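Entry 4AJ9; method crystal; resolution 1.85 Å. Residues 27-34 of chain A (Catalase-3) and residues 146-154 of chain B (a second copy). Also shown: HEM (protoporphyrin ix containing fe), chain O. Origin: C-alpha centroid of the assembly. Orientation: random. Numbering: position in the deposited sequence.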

# COMPACT_ATOMS: atom_id res chain seq x y z
N GLU A 27 26.48 3.38 -15.50
CA GLU A 27 26.45 2.15 -16.28
C GLU A 27 25.71 1.15 -15.39
O GLU A 27 25.76 1.25 -14.18
CB GLU A 27 27.88 1.67 -16.59
CG GLU A 27 28.78 1.63 -15.36
CD GLU A 27 30.00 0.74 -15.55
OE1 GLU A 27 29.85 -0.34 -16.14
OE2 GLU A 27 31.10 1.13 -15.10
N GLU A 28 25.00 0.19 -15.97
CA GLU A 28 24.18 -0.68 -15.12
C GLU A 28 24.06 -2.08 -15.68
O GLU A 28 22.99 -2.71 -15.62
CB GLU A 28 22.81 -0.05 -14.83
CG GLU A 28 22.16 0.66 -16.00
CD GLU A 28 21.71 -0.29 -17.09
OE1 GLU A 28 22.54 -0.67 -17.95
OE2 GLU A 28 20.52 -0.66 -17.09
N GLN A 29 25.18 -2.58 -16.20
CA GLN A 29 25.25 -3.91 -16.76
C GLN A 29 26.15 -4.85 -15.93
O GLN A 29 26.23 -6.04 -16.20
CB GLN A 29 25.72 -3.83 -18.22
CG GLN A 29 24.66 -3.23 -19.17
CD GLN A 29 23.41 -4.10 -19.23
OE1 GLN A 29 23.48 -5.30 -19.49
NE2 GLN A 29 22.25 -3.50 -18.96
N PHE A 30 26.80 -4.31 -14.90
CA PHE A 30 27.62 -5.13 -14.00
C PHE A 30 27.37 -4.77 -12.55
O PHE A 30 27.40 -3.59 -12.20
CB PHE A 30 29.11 -4.93 -14.30
CG PHE A 30 29.51 -5.30 -15.70
CD1 PHE A 30 29.46 -4.37 -16.72
CD2 PHE A 30 29.94 -6.58 -15.99
CE1 PHE A 30 29.83 -4.72 -18.02
CE2 PHE A 30 30.31 -6.94 -17.27
CZ PHE A 30 30.26 -6.00 -18.29
N SER A 31 27.14 -5.77 -11.70
CA SER A 31 27.08 -5.54 -10.26
C SER A 31 28.47 -5.20 -9.76
O SER A 31 29.45 -5.70 -10.29
CB SER A 31 26.60 -6.80 -9.53
OG SER A 31 25.28 -7.14 -9.92
N LEU A 32 28.54 -4.36 -8.73
CA LEU A 32 29.80 -4.08 -8.05
C LEU A 32 30.16 -5.23 -7.11
O LEU A 32 29.37 -5.59 -6.25
CB LEU A 32 29.66 -2.79 -7.23
CG LEU A 32 30.89 -2.35 -6.44
CD1 LEU A 32 32.00 -1.89 -7.38
CD2 LEU A 32 30.49 -1.23 -5.48
N LYS A 33 31.37 -5.77 -7.27
CA LYS A 33 31.81 -6.98 -6.57
C LYS A 33 33.13 -6.79 -5.81
O LYS A 33 33.99 -6.01 -6.20
CB LYS A 33 31.98 -8.13 -7.58
CG LYS A 33 30.77 -8.36 -8.50
CD LYS A 33 31.11 -9.29 -9.67
CE LYS A 33 29.93 -9.45 -10.64
NZ LYS A 33 29.66 -8.22 -11.45
N ALA A 34 33.27 -7.51 -4.70
CA ALA A 34 34.54 -7.51 -3.97
C ALA A 34 35.50 -8.54 -4.55
O ALA A 34 35.56 -9.68 -4.09
CB ALA A 34 34.30 -7.77 -2.50
N GLN B 146 24.33 -13.64 -16.89
CA GLN B 146 25.40 -13.95 -15.95
C GLN B 146 25.48 -12.99 -14.77
O GLN B 146 26.25 -13.23 -13.86
CB GLN B 146 26.75 -14.02 -16.69
CG GLN B 146 26.83 -15.13 -17.72
CD GLN B 146 28.09 -15.06 -18.55
OE1 GLN B 146 28.49 -13.98 -19.00
NE2 GLN B 146 28.75 -16.21 -18.74
N ASP B 147 24.71 -11.90 -14.79
CA ASP B 147 24.74 -10.92 -13.71
C ASP B 147 23.32 -10.43 -13.47
O ASP B 147 22.62 -10.04 -14.41
CB ASP B 147 25.69 -9.76 -14.09
CG ASP B 147 25.96 -8.80 -12.92
OD1 ASP B 147 25.02 -8.40 -12.20
OD2 ASP B 147 27.14 -8.41 -12.74
N ALA B 148 22.89 -10.49 -12.21
CA ALA B 148 21.51 -10.17 -11.82
C ALA B 148 21.03 -8.77 -12.21
O ALA B 148 19.84 -8.55 -12.41
CB ALA B 148 21.33 -10.40 -10.32
N ILE B 149 21.97 -7.83 -12.31
CA ILE B 149 21.63 -6.47 -12.71
C ILE B 149 21.04 -6.42 -14.13
O ILE B 149 20.43 -5.43 -14.53
CB ILE B 149 22.86 -5.54 -12.59
CG1 ILE B 149 22.45 -4.07 -12.51
CG2 ILE B 149 23.81 -5.75 -13.75
CD1 ILE B 149 23.60 -3.16 -12.14
N ARG B 150 21.19 -7.50 -14.90
CA ARG B 150 20.65 -7.54 -16.25
C ARG B 150 19.26 -8.18 -16.32
O ARG B 150 18.69 -8.34 -17.40
CB ARG B 150 21.60 -8.30 -17.20
CG ARG B 150 22.94 -7.63 -17.37
CD ARG B 150 23.97 -8.57 -18.01
NE ARG B 150 25.31 -7.99 -17.89
CZ ARG B 150 26.38 -8.43 -18.55
NH1 ARG B 150 26.27 -9.46 -19.37
NH2 ARG B 150 27.57 -7.84 -18.39
N PHE B 151 18.71 -8.56 -15.17
CA PHE B 151 17.45 -9.29 -15.18
C PHE B 151 16.29 -8.44 -15.74
O PHE B 151 15.49 -8.93 -16.54
CB PHE B 151 17.14 -9.84 -13.77
CG PHE B 151 15.97 -10.79 -13.74
CD1 PHE B 151 16.08 -12.06 -14.28
CD2 PHE B 151 14.77 -10.41 -13.15
CE1 PHE B 151 15.01 -12.94 -14.25
CE2 PHE B 151 13.70 -11.29 -13.10
CZ PHE B 151 13.82 -12.56 -13.65
N PRO B 152 16.22 -7.15 -15.36
CA PRO B 152 15.11 -6.37 -15.93
C PRO B 152 15.21 -6.23 -17.46
O PRO B 152 14.19 -6.14 -18.13
CB PRO B 152 15.26 -5.01 -15.23
CG PRO B 152 15.97 -5.33 -13.93
CD PRO B 152 16.96 -6.40 -14.34
N ASP B 153 16.44 -6.24 -17.99
CA ASP B 153 16.63 -6.15 -19.43
C ASP B 153 16.13 -7.40 -20.10
O ASP B 153 15.37 -7.34 -21.08
CB ASP B 153 18.10 -5.93 -19.78
CG ASP B 153 18.64 -4.66 -19.16
OD1 ASP B 153 18.17 -3.57 -19.56
OD2 ASP B 153 19.53 -4.76 -18.28
N LEU B 154 16.56 -8.55 -19.59
CA LEU B 154 16.07 -9.82 -20.12
C LEU B 154 14.55 -9.82 -20.07
O LEU B 154 13.90 -10.07 -21.08
CB LEU B 154 16.61 -10.99 -19.30
CG LEU B 154 15.86 -12.32 -19.50
CD1 LEU B 154 16.10 -12.89 -20.90
CD2 LEU B 154 16.29 -13.32 -18.43
CHA HEM O . 10.18 -15.55 -9.31
CHB HEM O . 13.35 -18.97 -10.66
CHC HEM O . 16.55 -15.50 -11.76
CHD HEM O . 13.73 -12.24 -9.56
C1A HEM O . 10.75 -16.76 -9.62
C2A HEM O . 10.08 -18.04 -9.54
C3A HEM O . 10.94 -18.99 -9.90
C4A HEM O . 12.20 -18.34 -10.24
CMA HEM O . 10.65 -20.50 -9.95
CAA HEM O . 8.61 -18.24 -9.09
CBA HEM O . 8.52 -18.67 -7.63
CGA HEM O . 7.06 -18.97 -7.38
O1A HEM O . 6.37 -18.16 -6.69
O2A HEM O . 6.57 -20.01 -7.92
C1B HEM O . 14.51 -18.34 -11.04
C2B HEM O . 15.77 -18.96 -11.40
C3B HEM O . 16.65 -17.99 -11.72
C4B HEM O . 15.98 -16.73 -11.54
CMB HEM O . 16.03 -20.49 -11.44
CAB HEM O . 18.13 -18.09 -12.17
CBB HEM O . 18.86 -19.20 -12.00
C1C HEM O . 16.11 -14.33 -11.20
C2C HEM O . 16.85 -13.09 -11.07
C3C HEM O . 16.05 -12.19 -10.47
C4C HEM O . 14.80 -12.85 -10.17
CMC HEM O . 18.29 -12.87 -11.60
CAC HEM O . 16.35 -10.74 -10.07
CBC HEM O . 17.59 -10.39 -9.71
C1D HEM O . 12.52 -12.81 -9.30
C2D HEM O . 11.40 -12.12 -8.70
C3D HEM O . 10.29 -13.16 -8.63
C4D HEM O . 10.85 -14.36 -9.18
CMD HEM O . 11.34 -10.65 -8.22
CAD HEM O . 8.88 -12.98 -8.04
CBD HEM O . 8.92 -13.54 -6.62
CGD HEM O . 7.61 -13.26 -5.91
O1D HEM O . 7.28 -14.00 -4.96
O2D HEM O . 6.89 -12.31 -6.29
NA HEM O . 12.04 -16.99 -10.06
NB HEM O . 14.68 -16.97 -11.13
NC HEM O . 14.87 -14.15 -10.63
ND HEM O . 12.16 -14.12 -9.58
FE HEM O . 13.47 -15.55 -10.23
O HOH W 1 18.95 -1.20 -19.02

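The chain A stretch is loop or turn for most of its length, with psi of 41° at Glu A28 and -5° at Gln A29, and becomes a strand at Lys A33 and Ala A34. The chain B stretch is compact: after Gln B146 and Asp B147 it makes a 3-10 segment from Ala B148 to Arg B150 and passes into a helix at Phe B151. Backbone bonds document the turn, with Arg B150 N donating to Asp B147 O at 3.0 Å and Phe B151 N to Ala B148 O at 3.0 Å. Measured between CA atoms, the nearest pair is Gln A29 CA and Arg B150 CA, 5.9 Å apart. No hydrogen bond joins main chain to main chain across the contact; each one uses at least one side chain, and together the stretches bury 438 Å².

Asp B147 anchors one end. Its CA-to-CB bond points toward chain A, and its carboxylate receives three donors from there. Ser A31 N reaches Asp B147 OD2 at 2.8 Å with an N-H...O angle of 168°, while Ser A31 OG donates to Asp B147 OD1 at 2.6 Å, so a single serine engages both carboxylate oxygens. Lys A33 NZ lies 2.8 Å from Asp B147 OD2, a salt bridge that pairs opposite charges among buried residues. The same ammonium donates to Ser A31 O at 2.8 Å, which ties the lysine back to its own chain. On the chain B side, Ile B149 N donates to Asp B147 OD1 at 3.1 Å and 166°, so the aspartate also braces the start of its own turn.

Arg B150 supplies the next link. Its CA-to-CB bond points sideways, but the extended side chain brings the guanidinium to the carbonyl of Gln A29. Arg B150 NE donates to Gln A29 O at 2.7 Å and 160°; the bond from Arg B150 NH2 to Gln A29 O, 3.1 Å at 134°, is weak. The carbonyl lies near the guanidinium plane, as expected for an acceptor facing N-H groups. The guanidinium also sits over a face of the Phe A30 ring: Arg B150 CZ is 4.7 Å from the ring centroid and 23° off its normal, a cation-pi arrangement, with Arg B150 NH2 3.1 Å from Phe A30 CE2.

Ile B149 packs against the chain A main chain, its CG2 methyl 3.3 Å from the carbonyl carbon Gln A29 C; its CD1 also lies 4.2 Å from Glu A28 CB, an aliphatic contact.

A final network involves acidic groups. Gln A29 NE2 donates to Asp B153 OD2 (3.1 Å, 158°) and, within its own chain, to Glu A28 OE1 (3.0 Å, 165°), so the amide links both carboxylates. Glu A28 OE2 and Asp B153 OD2 are like charges only 4.4 Å apart. A water donates to both side chains, at 2.5 Å from its oxygen to Glu A28 OE2 and 2.6 Å to Asp B153 OD1, giving the two acids a second shared donor.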